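Local coordinates for protein Alp7A (Bacillus subtilis, PDB 5EC0) that probably forms actin-like filaments that segregate a plasmid in dividing cells, and binds adenine nucleotide in its interdomain cleft, at residues A[192-197]-A[369-374]; A[321-326]-A[352-357]. One frame throughout, in Å; residues are numbered along the deposited sequence.

Contact 1 of 2, residues A[192-197]-A[369-374]; sequences FDLEDK and LEVLSR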
loop_
_atom_site.group_PDB
_atom_site.type_symbol
_atom_site.label_atom_id
_atom_site.label_comp_id
_atom_site.label_asym_id
_atom_site.label_seq_id
_atom_site.Cartn_x
_atom_site.Cartn_y
_atom_site.Cartn_z
ATOM N N PHE A 192 -6.496 -16.684 -4.201
ATOM C CA PHE A 192 -7.324 -16.523 -3.002
ATOM C C PHE A 192 -8.057 -17.816 -2.593
ATOM O O PHE A 192 -8.584 -17.912 -1.489
ATOM C CB PHE A 192 -8.335 -15.391 -3.206
ATOM C CG PHE A 192 -7.697 -14.043 -3.447
ATOM C CD1 PHE A 192 -6.451 -13.743 -2.904
ATOM C CD2 PHE A 192 -8.345 -13.077 -4.210
ATOM C CE1 PHE A 192 -5.850 -12.516 -3.126
ATOM C CE2 PHE A 192 -7.761 -11.843 -4.437
ATOM C CZ PHE A 192 -6.499 -11.555 -3.886
ATOM N N ASP A 193 -8.092 -18.802 -3.483
ATOM C CA ASP A 193 -8.631 -20.113 -3.137
ATOM C C ASP A 193 -7.552 -21.015 -2.571
ATOM O O ASP A 193 -7.783 -22.208 -2.394
ATOM C CB ASP A 193 -9.269 -20.790 -4.355
ATOM C CG ASP A 193 -10.495 -20.053 -4.857
ATOM O OD1 ASP A 193 -11.216 -19.454 -4.036
ATOM O OD2 ASP A 193 -10.735 -20.069 -6.075
ATOM N N LEU A 194 -6.373 -20.441 -2.316
ATOM C CA LEU A 194 -5.231 -21.149 -1.715
ATOM C C LEU A 194 -4.711 -22.297 -2.585
ATOM O O LEU A 194 -4.100 -23.238 -2.092
ATOM C CB LEU A 194 -5.594 -21.675 -0.319
ATOM C CG LEU A 194 -6.279 -20.639 0.580
ATOM C CD1 LEU A 194 -6.697 -21.247 1.926
ATOM C CD2 LEU A 194 -5.368 -19.438 0.773
ATOM N N GLU A 195 -4.954 -22.198 -3.888
ATOM C CA GLU A 195 -4.362 -23.094 -4.867
ATOM C C GLU A 195 -2.990 -22.568 -5.270
ATOM O O GLU A 195 -2.837 -21.362 -5.446
ATOM C CB GLU A 195 -5.274 -23.208 -6.093
ATOM C CG GLU A 195 -6.679 -23.714 -5.776
ATOM C CD GLU A 195 -7.696 -23.343 -6.836
ATOM O OE1 GLU A 195 -7.320 -22.677 -7.830
ATOM O OE2 GLU A 195 -8.879 -23.722 -6.677
ATOM N N ASP A 196 -1.997 -23.459 -5.392
ATOM C CA ASP A 196 -0.687 -23.105 -5.969
ATOM C C ASP A 196 -0.858 -22.573 -7.400
ATOM O O ASP A 196 -1.544 -23.175 -8.210
ATOM C CB ASP A 196 0.281 -24.304 -6.008
ATOM C CG ASP A 196 0.853 -24.682 -4.632
ATOM O OD1 ASP A 196 0.703 -23.925 -3.648
ATOM O OD2 ASP A 196 1.485 -25.756 -4.549
ATOM N N LYS A 197 -0.225 -21.443 -7.695
ATOM C CA LYS A 197 -0.308 -20.821 -9.008
ATOM C C LYS A 197 0.734 -21.388 -9.962
ATOM O O LYS A 197 1.924 -21.448 -9.641
ATOM C CB LYS A 197 -0.134 -19.304 -8.881
ATOM C CG LYS A 197 -1.392 -18.621 -8.361
ATOM C CD LYS A 197 -1.114 -17.210 -7.869
ATOM C CE LYS A 197 -0.817 -16.278 -9.004
ATOM N NZ LYS A 197 -1.224 -14.863 -8.653
ATOM N N LEU A 369 -1.401 -10.352 1.973
ATOM C CA LEU A 369 -2.165 -10.403 3.213
ATOM C C LEU A 369 -3.479 -11.147 2.988
ATOM O O LEU A 369 -3.884 -11.962 3.812
ATOM C CB LEU A 369 -2.459 -9.006 3.754
ATOM C CG LEU A 369 -1.306 -8.185 4.330
ATOM C CD1 LEU A 369 -1.809 -6.896 5.002
ATOM C CD2 LEU A 369 -0.433 -9.025 5.302
ATOM N N GLU A 370 -4.157 -10.851 1.883
ATOM C CA GLU A 370 -5.452 -11.468 1.634
ATOM C C GLU A 370 -5.330 -13.012 1.608
ATOM O O GLU A 370 -6.105 -13.721 2.249
ATOM C CB GLU A 370 -6.054 -10.932 0.329
ATOM C CG GLU A 370 -7.421 -11.522 -0.030
ATOM C CD GLU A 370 -8.541 -11.138 0.945
ATOM O OE1 GLU A 370 -8.392 -10.136 1.675
ATOM O OE2 GLU A 370 -9.574 -11.845 0.976
ATOM N N VAL A 371 -4.335 -13.514 0.884
ATOM C CA VAL A 371 -4.046 -14.944 0.832
ATOM C C VAL A 371 -3.812 -15.511 2.233
ATOM O O VAL A 371 -4.345 -16.568 2.582
ATOM C CB VAL A 371 -2.793 -15.237 -0.048
ATOM C CG1 VAL A 371 -2.204 -16.650 0.248
ATOM C CG2 VAL A 371 -3.095 -15.072 -1.528
ATOM N N LEU A 372 -3.014 -14.817 3.044
ATOM C CA LEU A 372 -2.759 -15.313 4.393
ATOM C C LEU A 372 -4.040 -15.320 5.230
ATOM O O LEU A 372 -4.238 -16.201 6.052
ATOM C CB LEU A 372 -1.666 -14.497 5.076
ATOM C CG LEU A 372 -0.268 -14.815 4.525
ATOM C CD1 LEU A 372 0.818 -14.059 5.284
ATOM C CD2 LEU A 372 0.004 -16.350 4.537
ATOM N N SER A 373 -4.922 -14.355 5.009
ATOM C CA SER A 373 -6.123 -14.275 5.833
ATOM C C SER A 373 -7.110 -15.373 5.427
ATOM O O SER A 373 -7.825 -15.877 6.276
ATOM C CB SER A 373 -6.767 -12.876 5.751
ATOM O OG SER A 373 -7.334 -12.640 4.477
ATOM N N ARG A 374 -7.131 -15.773 4.154
ATOM C CA ARG A 374 -7.958 -16.924 3.765
ATOM C C ARG A 374 -7.418 -18.237 4.321
ATOM O O ARG A 374 -8.183 -19.134 4.631
ATOM C CB ARG A 374 -8.069 -17.075 2.248
ATOM C CG ARG A 374 -8.486 -15.834 1.513
ATOM C CD ARG A 374 -9.965 -15.745 1.265
ATOM N NE ARG A 374 -10.204 -14.568 0.431
ATOM C CZ ARG A 374 -10.949 -14.555 -0.669
ATOM N NH1 ARG A 374 -11.559 -15.663 -1.078
ATOM N NH2 ARG A 374 -11.089 -13.424 -1.350
#

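Contact 2 of 2, residues A[321-326]-A[352-357]; sequences VYKYLY and ESNHIV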
loop_
_atom_site.group_PDB
_atom_site.type_symbol
_atom_site.label_atom_id
_atom_site.label_comp_id
_atom_site.label_asym_id
_atom_site.label_seq_id
_atom_site.Cartn_x
_atom_site.Cartn_y
_atom_site.Cartn_z
ATOM N N VAL A 321 22.064 -17.955 -11.149
ATOM C CA VAL A 321 21.190 -17.061 -11.880
ATOM C C VAL A 321 20.056 -16.645 -10.951
ATOM O O VAL A 321 19.312 -17.487 -10.445
ATOM C CB VAL A 321 20.628 -17.722 -13.153
ATOM C CG1 VAL A 321 19.773 -16.742 -13.929
ATOM C CG2 VAL A 321 21.762 -18.240 -14.031
ATOM N N TYR A 322 19.962 -15.346 -10.696
ATOM C CA TYR A 322 18.822 -14.786 -9.989
ATOM C C TYR A 322 17.732 -14.387 -10.973
ATOM O O TYR A 322 18.012 -14.048 -12.122
ATOM C CB TYR A 322 19.224 -13.553 -9.185
ATOM C CG TYR A 322 19.990 -13.794 -7.905
ATOM C CD1 TYR A 322 20.245 -15.078 -7.437
ATOM C CD2 TYR A 322 20.462 -12.717 -7.155
ATOM C CE1 TYR A 322 20.954 -15.278 -6.262
ATOM C CE2 TYR A 322 21.167 -12.908 -5.990
ATOM C CZ TYR A 322 21.412 -14.185 -5.544
ATOM O OH TYR A 322 22.112 -14.365 -4.374
ATOM N N LYS A 323 16.486 -14.419 -10.520
ATOM C CA LYS A 323 15.409 -13.734 -11.228
ATOM C C LYS A 323 14.935 -12.554 -10.390
ATOM O O LYS A 323 15.152 -12.510 -9.177
ATOM C CB LYS A 323 14.251 -14.683 -11.544
ATOM C CG LYS A 323 14.559 -15.604 -12.723
ATOM C CD LYS A 323 13.480 -16.655 -12.963
ATOM C CE LYS A 323 13.764 -17.425 -14.240
ATOM N NZ LYS A 323 12.740 -18.461 -14.501
ATOM N N TYR A 324 14.300 -11.597 -11.056
ATOM C CA TYR A 324 13.867 -10.356 -10.428
ATOM C C TYR A 324 12.379 -10.173 -10.637
ATOM O O TYR A 324 11.887 -10.205 -11.777
ATOM C CB TYR A 324 14.661 -9.167 -10.992
ATOM C CG TYR A 324 16.135 -9.283 -10.673
ATOM C CD1 TYR A 324 16.957 -10.149 -11.388
ATOM C CD2 TYR A 324 16.693 -8.561 -9.631
ATOM C CE1 TYR A 324 18.289 -10.290 -11.074
ATOM C CE2 TYR A 324 18.019 -8.681 -9.316
ATOM C CZ TYR A 324 18.812 -9.552 -10.036
ATOM O OH TYR A 324 20.128 -9.670 -9.717
ATOM N N LEU A 325 11.660 -10.015 -9.530
ATOM C CA LEU A 325 10.244 -9.704 -9.581
ATOM C C LEU A 325 10.020 -8.306 -9.039
ATOM O O LEU A 325 10.238 -8.061 -7.853
ATOM C CB LEU A 325 9.401 -10.706 -8.789
ATOM C CG LEU A 325 7.910 -10.410 -9.049
ATOM C CD1 LEU A 325 7.382 -11.170 -10.269
ATOM C CD2 LEU A 325 6.990 -10.582 -7.823
ATOM N N TYR A 326 9.556 -7.411 -9.912
ATOM C CA TYR A 326 9.346 -5.992 -9.594
ATOM C C TYR A 326 7.882 -5.693 -9.296
ATOM O O TYR A 326 7.005 -6.080 -10.059
ATOM C CB TYR A 326 9.827 -5.103 -10.766
ATOM C CG TYR A 326 11.267 -5.349 -11.197
ATOM C CD1 TYR A 326 12.314 -4.649 -10.611
ATOM C CD2 TYR A 326 11.573 -6.276 -12.183
ATOM C CE1 TYR A 326 13.623 -4.869 -10.988
ATOM C CE2 TYR A 326 12.887 -6.500 -12.575
ATOM C CZ TYR A 326 13.902 -5.794 -11.968
ATOM O OH TYR A 326 15.206 -6.001 -12.330
ATOM N N GLU A 352 13.356 -10.947 -20.705
ATOM C CA GLU A 352 12.014 -11.525 -20.685
ATOM C C GLU A 352 11.830 -12.617 -19.622
ATOM O O GLU A 352 10.799 -12.655 -18.952
ATOM C CB GLU A 352 11.659 -12.081 -22.071
ATOM C CG GLU A 352 10.828 -11.117 -22.930
ATOM C CD GLU A 352 10.719 -11.542 -24.392
ATOM O OE1 GLU A 352 10.616 -12.762 -24.661
ATOM O OE2 GLU A 352 10.741 -10.653 -25.274
ATOM N N SER A 353 12.809 -13.504 -19.456
ATOM C CA SER A 353 12.620 -14.623 -18.538
ATOM C C SER A 353 13.049 -14.305 -17.104
ATOM O O SER A 353 12.542 -14.912 -16.158
ATOM C CB SER A 353 13.367 -15.860 -19.037
ATOM O OG SER A 353 14.758 -15.614 -19.134
ATOM N N ASN A 354 13.958 -13.349 -16.932
ATOM C CA ASN A 354 14.522 -13.089 -15.600
ATOM C C ASN A 354 14.115 -11.771 -14.953
ATOM O O ASN A 354 14.368 -11.572 -13.767
ATOM C CB ASN A 354 16.051 -13.142 -15.648
ATOM C CG ASN A 354 16.577 -14.527 -15.962
ATOM O OD1 ASN A 354 15.807 -15.453 -16.224
ATOM N ND2 ASN A 354 17.896 -14.673 -15.947
ATOM N N HIS A 355 13.515 -10.855 -15.712
ATOM C CA HIS A 355 13.100 -9.600 -15.109
ATOM C C HIS A 355 11.604 -9.411 -15.314
ATOM O O HIS A 355 11.158 -8.934 -16.357
ATOM C CB HIS A 355 13.935 -8.438 -15.664
ATOM C CG HIS A 355 15.391 -8.522 -15.292
ATOM N ND1 HIS A 355 15.911 -7.912 -14.166
ATOM C CD2 HIS A 355 16.428 -9.163 -15.885
ATOM C CE1 HIS A 355 17.210 -8.166 -14.091
ATOM N NE2 HIS A 355 17.546 -8.921 -15.122
ATOM N N ILE A 356 10.847 -9.828 -14.297
ATOM C CA ILE A 356 9.388 -9.909 -14.341
ATOM C C ILE A 356 8.716 -8.798 -13.521
ATOM O O ILE A 356 9.030 -8.591 -12.349
ATOM C CB ILE A 356 8.872 -11.282 -13.808
ATOM C CG1 ILE A 356 9.701 -12.457 -14.355
ATOM C CG2 ILE A 356 7.387 -11.447 -14.089
ATOM C CD1 ILE A 356 9.594 -12.659 -15.858
ATOM N N VAL A 357 7.807 -8.069 -14.151
ATOM C CA VAL A 357 7.000 -7.101 -13.434
ATOM C C VAL A 357 5.719 -7.827 -13.053
ATOM O O VAL A 357 5.059 -8.406 -13.918
ATOM C CB VAL A 357 6.695 -5.837 -14.281
ATOM C CG1 VAL A 357 5.826 -4.835 -13.478
ATOM C CG2 VAL A 357 7.999 -5.182 -14.765
HETATM O O HOH W 1 10.638 -16.696 -15.783
#

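Contact 1 of 2, residues A[192-197]-A[369-374]
Where the loop after helix 185-189 runs past the C-terminal helix 364-386 of this actin-like fold, F192 and L194 pack on one side of that helix, meeting E370, V371 and R374 without a hydrogen bond between the segments. E370 CG, anti to its backbone N (chi1 180°), sits over one face of the F192 ring, 3.9 Å from the centroid and displaced toward the rim. At the ring's edge, near its plane, V371 CG2 approaches F192 CD1 at 3.9 Å. R374 lays the middle of its guanidinium against F192, with R374 CZ 3.7 Å from F192 CB, while its NE and NH2 reach side-on to the single oxygen E370 OE2. The shorter bond of this salt bridge, R374 NE to E370 OE2, is 2.8 Å. An alanine in place of R374 would probably leave E370 OE2 without two of its donors and open a gap beside F192 CB. L194 CD2 lies 3.5 Å from V371 O and also touches R374 CB. E370 OE2 is shared with R5 and OE1 with N7, tying the helix to strand 2-10; L369, L372 and S373 lean on strand 119-129, and Y367 meets the F192 ring edge-to-face.

Contact 2 of 2, residues A[321-326]-A[352-357]
Y326 OH and H355 ND1 share a hydrogen bond of 2.7 Å, in which either may be the donor. The hydroxyl lies near the imidazole plane at its edge, and the two rings meet rim to rim. On the same face of the sheet Y324 runs beside H355, pointing the same way; their planes are only 8° apart but slid so far that the rings barely overlap, and the closest atoms are Y324 CD1 and H355 CE1 at 3.4 Å. All three side chains have CG beside the backbone N, H355 with chi1 -65°, and together they form an aromatic cluster, with Y346 meeting H355 from helix 335-346. The strands that carry these rings, 322-327 and 355-357, pair in parallel, the latter being the outermost strand on this side of a five-stranded sheet in the C-terminal domain of the actin-like fold. Y324 N donates to N354 O at 2.7 Å, where helix 348-354 gives way to the strand; I356 N then donates to Y324 O, and Y326 N to I356 O at 2.8 Å. On the other face L325 CD1 touches I356 CG2 at 3.8 Å. K323, extended beyond CG, carries CE to 3.4 Å from S353 O; a water bridges its NZ to that same carbonyl oxygen, 2.6 Å from S353 O. The ammonium group also bonds Q202 O and makes a cation-pi contact with Y206. V357 and, from the cluster, Y326 both touch I338 of helix 335-346.

In the fold
From the N terminus the chain first builds the sheet that includes strands 2-10 and 119-129, then passes helix 185-189 into segment 192-197, the first half of contact 1. Strand 207-213 begins the second sheet, and segment 321-326 later lies beside it. After a mostly helical excursion, segment 352-357 returns alongside 321-326, so contact 2 closes a short loop of 25 residues. Helix 364-386 then brings 369-374 back to 192-197, and contact 1 closes a much longer loop that encloses contact 2 whole. The two do not touch, with centres about 23 Å apart: contact 2 completes a sheet edge, and contact 1 fastens the C-terminal helix to an earlier loop.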